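Local coordinates for uncharacterized protein AF_0924 (Archaeoglobus fulgidus, PDB 3DT5), which is of unknown function but, as the C-terminal domain of a predicted transmembrane protein, holds a bound calcium ion in the crystal, at residues A[29-34]-A[99-104]; A[53-58]-A[66-71]. All blocks are in the same frame, centred on the assembly; numbering follows the deposited sequence. Where two conformers were deposited one is given.

How the contacts relate
Contact 1 joins helix 16-35 to helix 88-116 near the centre of the chain. Contact 2 ties together the loops before and after helix 60-65, and in sequence it is nested inside the loop that contact 1 closes. Their centres lie about 12 Å apart, and they touch through apolar side chains: the rings of Phe34 and Phe70 meet edge-to-face, with Phe34 CZ 3.6 Å from Phe70 CE1, and Leu30 CD2 lies 4.2 Å from Leu66 CD1. The calcium ion belongs to the far end of 66-71 in contact 2, whereas the Leu30 side chain of contact 1 stays about 14 Å from it.

Contact 1: A[29-34]-A[99-104]; sequences PLIKAF and DVLWEE
Asp99 OD1 is gripped twice, by a salt bridge to Lys125 NZ and a hydrogen bond to Trp128 NE1, at the start of the turn whose Leu101 and Trp102 pack against Leu30 and Ile31. Glu104 OE2 is likewise held by two groups, Tyr27 OH and Gly59 N. Neither carboxylate faces 29-34; the meeting of the two helices is apolar and buried. The short axes of 29-34 and 99-104 approach to 10.7 Å with their directions 138° apart, an oblique, roughly antiparallel crossing. Leu101 carries the centre: its CD2 methyl lies 3.7 Å from Leu30 CG and also reaches Ile31, at 3.7 Å from Ile31 CG1. The other methyl, Leu101 CD1, rests 3.9 Å from Leu30 CD2, which puts the two branched ends against each other. Leu30 sends its branch across the interface because CG stands opposite the backbone N (chi1 -171°). Ile31 turns to Trp102 as well, and the two side chains meet at about a right angle. Ile31 CD1 approaches the benzene half of the indole obliquely, 3.8 Å from Trp102 CE3, while the second branch places Ile31 CG2 4.0 Å from Trp102 CZ3. Pro123 and Pro126, in the loop following helix 88-116, also touch the indole. This is helix-to-helix core packing of a predominantly helical domain: Leu30 rests on Ile50 of helix 43-52, Leu101 on Leu62 of helix 60-65, and Ala33 O bonds Trp83 NE1 of strand 83-85.

Contact 2: A[53-58]-A[66-71]; sequences CRRYLA and LPMHFK. With CA (calcium ion), chain B.
Arg55 reaches from a short 3-10 turn, residues 55-57, to the backbone carbonyls of Leu66 and Pro67, clamping together the two loops that flank helix 60-65. In the conformer described, Arg55 NH2 bonds Leu66 O at 3.1 Å with a fairly straight N-H...O angle of 160°. Arg55 NH1 bonds Pro67 O at 3.2 Å, less directly, approaching from above the carbonyl plane, and adds a weak, longer bond to Leu66 O. Both oxygens lie at the guanidinium edge, in its plane. Leu66 CD2 packs over one face, 3.6 Å from Arg55 NH1. Over the opposite face sits the selenium of Met68, a selenomethionine with two deposited conformers; in one of them Met68 SE lies 3.7 Å above the guanidinium plane, over its centre. This places a charged group between two apolar ones while its edge donates to carbonyls. A bend at chi3 (98°) turns the arginine's end toward these acceptors.

In the next shell, Ile51 O, in the last turn of helix 43-52, is the strongest polar partner of Arg55, through NH1, so the carbonyls of 66-71 share the guanidinium with it. Leu63 touches the arginine. Pro67 packs on Trp94 and Ala97 of helix 88-116. Farther along 66-71, Glu48 OE2 bonds the backbone N of Phe70 and of Lys71. Glu44, Ala74 and Asp75 bind the calcium ion together with Lys71, whose backbone oxygen, Lys71 O, lies 2.4 Å from the metal.

Contact 1: A[29-34]-A[99-104]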
# COMPACT_ATOMS: atom_id res chain seq x y z
N PRO A 29 4.76 -3.33 -3.19
CA PRO A 29 4.16 -4.42 -2.41
C PRO A 29 2.93 -4.02 -1.62
O PRO A 29 2.01 -4.82 -1.52
CB PRO A 29 5.29 -4.90 -1.47
CG PRO A 29 6.43 -4.04 -1.72
CD PRO A 29 6.17 -3.10 -2.86
N LEU A 30 2.90 -2.82 -1.03
CA LEU A 30 1.73 -2.47 -0.19
C LEU A 30 0.49 -2.25 -1.09
O LEU A 30 -0.65 -2.68 -0.75
CB LEU A 30 2.02 -1.17 0.60
CG LEU A 30 0.95 -0.84 1.67
CD1 LEU A 30 0.79 -2.02 2.68
CD2 LEU A 30 1.40 0.44 2.41
N ILE A 31 0.71 -1.56 -2.22
CA ILE A 31 -0.38 -1.40 -3.21
C ILE A 31 -0.94 -2.79 -3.65
O ILE A 31 -2.19 -3.00 -3.66
CB ILE A 31 0.03 -0.50 -4.44
CG1 ILE A 31 0.24 0.96 -3.97
CG2 ILE A 31 -1.05 -0.53 -5.56
CD1 ILE A 31 0.99 1.85 -5.00
N LYS A 32 -0.07 -3.70 -4.07
CA LYS A 32 -0.48 -5.07 -4.43
C LYS A 32 -1.24 -5.80 -3.32
O LYS A 32 -2.22 -6.46 -3.58
CB LYS A 32 0.71 -5.89 -4.88
CG LYS A 32 1.13 -5.43 -6.29
CD LYS A 32 1.82 -6.50 -7.09
CE LYS A 32 3.31 -6.47 -6.84
NZ LYS A 32 4.18 -6.77 -8.05
N ALA A 33 -0.77 -5.72 -2.09
CA ALA A 33 -1.46 -6.37 -0.96
C ALA A 33 -2.91 -5.96 -0.83
O ALA A 33 -3.72 -6.74 -0.33
CB ALA A 33 -0.71 -6.05 0.40
N PHE A 34 -3.24 -4.73 -1.23
CA PHE A 34 -4.63 -4.23 -1.12
C PHE A 34 -5.38 -4.11 -2.44
O PHE A 34 -6.50 -3.63 -2.45
CB PHE A 34 -4.62 -2.88 -0.36
CG PHE A 34 -4.36 -3.07 1.12
CD1 PHE A 34 -5.41 -3.41 1.97
CD2 PHE A 34 -3.07 -3.01 1.63
CE1 PHE A 34 -5.16 -3.62 3.35
CE2 PHE A 34 -2.82 -3.22 3.00
CZ PHE A 34 -3.88 -3.53 3.84
N ASP A 99 -5.57 5.70 -0.24
CA ASP A 99 -5.70 6.82 -1.21
C ASP A 99 -4.47 7.74 -1.16
O ASP A 99 -3.94 8.16 -2.22
CB ASP A 99 -6.98 7.59 -0.95
CG ASP A 99 -8.24 6.87 -1.49
OD1 ASP A 99 -8.14 5.98 -2.41
OD2 ASP A 99 -9.34 7.23 -1.00
N VAL A 100 -4.00 8.03 0.06
CA VAL A 100 -2.72 8.75 0.23
C VAL A 100 -1.52 7.96 -0.32
O VAL A 100 -0.67 8.54 -0.98
CB VAL A 100 -2.45 9.17 1.71
CG1 VAL A 100 -1.10 9.88 1.83
CG2 VAL A 100 -3.56 10.12 2.19
N LEU A 101 -1.45 6.67 -0.03
CA LEU A 101 -0.41 5.81 -0.60
C LEU A 101 -0.35 5.90 -2.14
O LEU A 101 0.73 6.00 -2.76
CB LEU A 101 -0.71 4.37 -0.18
CG LEU A 101 0.10 3.20 -0.81
CD1 LEU A 101 1.51 3.23 -0.29
CD2 LEU A 101 -0.59 1.84 -0.43
N TRP A 102 -1.53 5.85 -2.77
CA TRP A 102 -1.60 5.91 -4.22
C TRP A 102 -1.09 7.29 -4.70
O TRP A 102 -0.27 7.38 -5.62
CB TRP A 102 -3.04 5.68 -4.71
CG TRP A 102 -3.06 5.70 -6.23
CD1 TRP A 102 -3.52 6.73 -7.06
CD2 TRP A 102 -2.52 4.70 -7.09
NE1 TRP A 102 -3.32 6.37 -8.39
CE2 TRP A 102 -2.72 5.14 -8.43
CE3 TRP A 102 -1.95 3.44 -6.87
CZ2 TRP A 102 -2.32 4.37 -9.54
CZ3 TRP A 102 -1.54 2.68 -7.98
CH2 TRP A 102 -1.74 3.15 -9.29
N GLU A 103 -1.56 8.38 -4.11
CA GLU A 103 -1.04 9.71 -4.50
C GLU A 103 0.49 9.79 -4.36
O GLU A 103 1.20 10.31 -5.26
CB GLU A 103 -1.75 10.83 -3.74
CG GLU A 103 -3.28 10.93 -4.04
CD GLU A 103 -3.64 10.98 -5.54
OE1 GLU A 103 -4.56 10.24 -6.00
OE2 GLU A 103 -3.03 11.79 -6.28
N GLU A 104 1.02 9.32 -3.23
CA GLU A 104 2.50 9.34 -3.05
C GLU A 104 3.20 8.51 -4.10
O GLU A 104 4.21 8.90 -4.63
CB GLU A 104 2.97 8.79 -1.70
CG GLU A 104 2.74 9.73 -0.56
CD GLU A 104 3.61 9.46 0.64
OE1 GLU A 104 3.60 10.37 1.48
OE2 GLU A 104 4.25 8.37 0.82

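Contact 2: A[53-58]-A[66-71]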
# COMPACT_ATOMS: atom_id res chain seq x y z
N CYS A 53 8.34 -1.97 9.90
CA CYS A 53 9.73 -2.08 9.49
C CYS A 53 10.08 -1.29 8.21
O CYS A 53 11.24 -0.96 8.00
CB CYS A 53 10.01 -3.55 9.26
SG CYS A 53 11.58 -3.87 8.54
N ARG A 54 9.11 -1.05 7.34
CA ARG A 54 9.41 -0.31 6.09
C ARG A 54 8.84 1.08 6.05
O ARG A 54 8.92 1.75 5.01
CB ARG A 54 9.01 -1.12 4.85
CG ARG A 54 9.66 -2.49 4.89
CD ARG A 54 9.62 -3.18 3.58
NE ARG A 54 9.96 -4.59 3.71
CZ ARG A 54 9.76 -5.50 2.74
NH1 ARG A 54 9.24 -5.15 1.55
NH2 ARG A 54 10.09 -6.77 2.97
N ARG A 55 8.37 1.59 7.19
CA ARG A 55 7.95 3.01 7.26
C ARG A 55 9.04 3.98 6.87
O ARG A 55 8.75 5.07 6.38
CB ARG A 55 7.46 3.35 8.68
CG ARG A 55 6.10 2.79 8.97
CD ARG A 55 5.68 3.16 10.37
NE ARG A 55 4.80 4.32 10.40
CZ ARG A 55 3.47 4.29 10.27
NH1 ARG A 55 2.83 3.13 10.07
NH2 ARG A 55 2.78 5.44 10.36
N TYR A 56 10.30 3.61 7.07
CA TYR A 56 11.37 4.52 6.69
C TYR A 56 11.39 4.81 5.18
O TYR A 56 12.11 5.70 4.75
CB TYR A 56 12.73 4.02 7.17
CG TYR A 56 13.26 2.84 6.38
CD1 TYR A 56 14.20 3.02 5.37
CD2 TYR A 56 12.82 1.53 6.66
CE1 TYR A 56 14.66 1.94 4.60
CE2 TYR A 56 13.28 0.46 5.92
CZ TYR A 56 14.22 0.68 4.91
OH TYR A 56 14.67 -0.38 4.16
N LEU A 57 10.59 4.09 4.40
CA LEU A 57 10.56 4.30 2.95
C LEU A 57 9.36 5.20 2.53
O LEU A 57 9.30 5.67 1.38
CB LEU A 57 10.53 2.96 2.22
CG LEU A 57 11.82 2.15 2.40
CD1 LEU A 57 11.54 0.73 1.95
CD2 LEU A 57 13.02 2.79 1.60
N ALA A 58 8.47 5.46 3.47
CA ALA A 58 7.22 6.20 3.19
C ALA A 58 7.50 7.74 3.27
O ALA A 58 8.39 8.18 4.03
CB ALA A 58 6.15 5.82 4.20
N LEU A 66 -0.93 6.53 7.95
CA LEU A 66 -0.79 5.08 7.75
C LEU A 66 -0.95 4.37 9.10
O LEU A 66 -0.20 4.70 10.04
CB LEU A 66 0.60 4.76 7.15
CG LEU A 66 0.93 3.29 6.84
CD1 LEU A 66 0.03 2.76 5.67
CD2 LEU A 66 2.44 3.18 6.50
N PRO A 67 -1.91 3.42 9.24
CA PRO A 67 -2.07 2.72 10.51
C PRO A 67 -0.79 1.93 10.89
O PRO A 67 0.02 1.56 10.02
CB PRO A 67 -3.22 1.70 10.23
CG PRO A 67 -4.02 2.37 9.08
CD PRO A 67 -2.90 2.96 8.24
N MSE A 68 -0.64 1.70 12.20
CA MSE A 68 0.49 0.97 12.77
C MSE A 68 0.25 -0.53 12.84
O MSE A 68 1.19 -1.31 12.96
CB MSE A 68 0.68 1.42 14.22
CG MSE A 68 2.11 1.47 14.63
SE MSE A 68 2.82 3.07 13.79
CE MSE A 68 1.18 4.16 13.62
N HIS A 69 -1.01 -0.91 12.83
CA HIS A 69 -1.44 -2.27 13.10
C HIS A 69 -2.43 -2.71 12.04
O HIS A 69 -3.18 -1.89 11.54
CB HIS A 69 -2.13 -2.37 14.46
CG HIS A 69 -1.26 -2.02 15.62
ND1 HIS A 69 -0.21 -2.81 16.03
CD2 HIS A 69 -1.27 -0.96 16.46
CE1 HIS A 69 0.40 -2.25 17.06
NE2 HIS A 69 -0.22 -1.12 17.34
N PHE A 70 -2.44 -3.99 11.69
CA PHE A 70 -3.36 -4.44 10.63
C PHE A 70 -3.90 -5.86 10.89
O PHE A 70 -5.10 -6.10 10.71
CB PHE A 70 -2.67 -4.43 9.26
CG PHE A 70 -3.50 -5.07 8.17
CD1 PHE A 70 -4.63 -4.42 7.68
CD2 PHE A 70 -3.20 -6.35 7.70
CE1 PHE A 70 -5.44 -5.03 6.69
CE2 PHE A 70 -4.01 -6.97 6.72
CZ PHE A 70 -5.12 -6.28 6.22
N LYS A 71 -3.01 -6.78 11.27
CA LYS A 71 -3.29 -8.22 11.38
C LYS A 71 -4.61 -8.53 12.07
O LYS A 71 -5.37 -9.39 11.62
CB LYS A 71 -2.25 -8.88 12.28
CG LYS A 71 -1.01 -9.34 11.62
CD LYS A 71 -0.09 -10.04 12.64
CE LYS A 71 -0.64 -11.37 13.12
NZ LYS A 71 0.15 -12.57 12.63
CA CA B . -6.35 -11.18 10.45